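Local coordinates for caspase-1 (Spodoptera frugiperda, PDB 1M72) that cleaves proteins as a cysteine endopeptidase of the caspase family and probably serves in the caspase cascade that executes apoptosis, at the interface of chains A and B. Residues are numbered along the deposited sequence; one frame, centred on the assembly and turned at random. Chains: chain A/B, Caspase-1.

The interface of chains A and B. Residues chain A 14-15, 17, 132, 139-140, 176; chain B 159, 161.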
ATOM      1  N   ALA A  14     -25.217   8.901  -1.221  1.00 49.45           N
ATOM      2  CA  ALA A  14     -24.366  10.079  -1.338  1.00 46.53           C
ATOM      3  C   ALA A  14     -24.412  10.590  -2.765  1.00 43.51           C
ATOM      4  O   ALA A  14     -24.837   9.884  -3.680  1.00 41.71           O
ATOM      5  CB  ALA A  14     -22.916   9.732  -0.954  1.00 44.17           C
ATOM      6  N   ARG A  15     -23.984  11.828  -2.949  1.00 41.61           N
ATOM      7  CA  ARG A  15     -23.959  12.396  -4.282  1.00 44.35           C
ATOM      8  C   ARG A  15     -22.868  11.692  -5.114  1.00 42.92           C
ATOM      9  O   ARG A  15     -21.759  11.429  -4.634  1.00 41.41           O
ATOM     10  CB  ARG A  15     -23.674  13.903  -4.229  1.00 47.18           C
ATOM     11  CG  ARG A  15     -23.764  14.603  -5.600  1.00 52.94           C
ATOM     12  CD  ARG A  15     -23.243  16.057  -5.557  1.00 59.90           C
ATOM     13  NE  ARG A  15     -23.993  16.953  -4.660  1.00 63.40           N
ATOM     14  CZ  ARG A  15     -23.568  18.163  -4.285  1.00 65.47           C
ATOM     15  NH1 ARG A  15     -22.396  18.641  -4.716  1.00 64.37           N
ATOM     16  NH2 ARG A  15     -24.313  18.897  -3.471  1.00 66.86           N
ATOM     17  N   PRO A  17     -20.001  11.753  -7.326  1.00 36.65           N
ATOM     18  CA  PRO A  17     -19.096  12.837  -7.720  1.00 34.80           C
ATOM     19  C   PRO A  17     -18.453  12.700  -9.107  1.00 32.84           C
ATOM     20  O   PRO A  17     -17.958  13.670  -9.642  1.00 32.56           O
ATOM     21  CB  PRO A  17     -18.037  12.815  -6.614  1.00 35.31           C
ATOM     22  CG  PRO A  17     -17.875  11.343  -6.375  1.00 36.95           C
ATOM     23  CD  PRO A  17     -19.336  10.822  -6.389  1.00 35.70           C
ATOM     24  N   ALA A 132     -16.891   6.402   3.702  1.00 27.87           N
ATOM     25  CA  ALA A 132     -18.057   6.919   2.971  1.00 31.13           C
ATOM     26  C   ALA A 132     -19.339   6.993   3.822  1.00 31.50           C
ATOM     27  O   ALA A 132     -20.097   7.972   3.727  1.00 35.50           O
ATOM     28  CB  ALA A 132     -18.302   6.067   1.687  1.00 26.93           C
ATOM     29  N   ALA A 139     -17.680  10.848  -0.326  1.00 23.70           N
ATOM     30  CA  ALA A 139     -17.917   9.574  -0.953  1.00 22.85           C
ATOM     31  C   ALA A 139     -17.547   9.636  -2.455  1.00 25.16           C
ATOM     32  O   ALA A 139     -17.920  10.583  -3.186  1.00 23.00           O
ATOM     33  CB  ALA A 139     -19.369   9.161  -0.757  1.00 18.57           C
ATOM     34  N   GLY A 140     -16.784   8.621  -2.876  1.00 25.76           N
ATOM     35  CA  GLY A 140     -16.289   8.505  -4.236  1.00 22.96           C
ATOM     36  C   GLY A 140     -15.110   9.428  -4.537  1.00 24.23           C
ATOM     37  O   GLY A 140     -14.672   9.507  -5.685  1.00 26.00           O
ATOM     38  N   ILE A 176     -20.517   1.626  -3.992  1.00 25.83           N
ATOM     39  CA  ILE A 176     -19.087   1.471  -3.692  1.00 26.28           C
ATOM     40  C   ILE A 176     -18.801   1.028  -2.257  1.00 25.64           C
ATOM     41  O   ILE A 176     -19.615   1.251  -1.357  1.00 29.24           O
ATOM     42  CB  ILE A 176     -18.306   2.778  -3.919  1.00 22.53           C
ATOM     43  CG1 ILE A 176     -18.633   3.797  -2.819  1.00 17.57           C
ATOM     44  CG2 ILE A 176     -18.643   3.329  -5.284  1.00 22.73           C
ATOM     45  CD1 ILE A 176     -17.742   5.059  -2.894  1.00 17.99           C
TER
ATOM     46  N   ILE B 159     -22.018   1.884   0.019  1.00 30.39           N
ATOM     47  CA  ILE B 159     -22.917   3.030   0.020  1.00 27.90           C
ATOM     48  C   ILE B 159     -23.315   3.259  -1.430  1.00 28.74           C
ATOM     49  O   ILE B 159     -22.509   3.022  -2.334  1.00 29.34           O
ATOM     50  CB  ILE B 159     -22.240   4.317   0.539  1.00 26.85           C
ATOM     51  CG1 ILE B 159     -23.249   5.484   0.493  1.00 27.24           C
ATOM     52  CG2 ILE B 159     -21.024   4.646  -0.333  1.00 24.48           C
ATOM     53  CD1 ILE B 159     -22.770   6.810   1.137  1.00 29.65           C
ATOM     54  N   LEU B 161     -24.205   5.662  -4.565  1.00 31.68           N
ATOM     55  CA  LEU B 161     -23.925   7.026  -5.028  1.00 37.41           C
ATOM     56  C   LEU B 161     -24.999   7.339  -6.080  1.00 39.03           C
ATOM     57  O   LEU B 161     -25.259   6.503  -6.960  1.00 39.31           O
ATOM     58  CB  LEU B 161     -22.511   7.120  -5.664  1.00 40.18           C
ATOM     59  CG  LEU B 161     -21.256   6.786  -4.815  1.00 42.55           C
ATOM     60  CD1 LEU B 161     -19.979   7.289  -5.483  1.00 41.02           C
ATOM     61  CD2 LEU B 161     -21.380   7.442  -3.453  1.00 40.57           C
TER
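Strand 159-162 of chain B enters between two short strands of chain A, 13-15 and 174-176, while the loops carrying A:Pro17, A:Ala132, A:Ala139 and A:Gly140 receive its side chains. The arrangement illustrates how caspase heterodimers pair antiparallel: each copy lends a segment from near its inter-subunit linker to the other, and the two-fold repeats the exchange. B:Ile159 and A:Ile176 form an antiparallel bridge closed by a reciprocal pair of backbone hydrogen bonds, from A:Ile176 N to B:Ile159 O at 2.9 Å and from B:Ile159 N to A:Ile176 O at 2.8 Å. On its other flank the strand runs parallel to its neighbour, with B:Leu161 bridged to A:Ala14. Backbone bonds of this kind say little about sequence, so the side chains probably set the register. The two isoleucines lie alongside each other, pointing the same way, with B:Ile159 CG2 3.6 Å from A:Ile176 CG1. The CG2 methyl of B:Ile159 also touches the CB of A:Ala132. With CG1 anti to the backbone N (chi1 179°), the longer branch of B:Ile159 extends instead towards A:Ala14, where its CD1 lies 3.6 Å from A:Ala14 CB. B:Leu161, which buries the most surface of the residues here, acts as the knob of the joint, and its forked end divides the work. CD2 faces the methyl groups of A:Ala14 and A:Ala139, both on one side of it, and CD1 faces A:Gly140 CA and the tip of A:Ile176 CD1, whose side chain crosses that of the leucine at about a right angle. The contact's centre lies about 32 Å from the catalytic A:Cys150, and its part is probably in assembly. At the proline ring, B:Leu161 CD1 meets A:Pro17 CD at 3.7 Å.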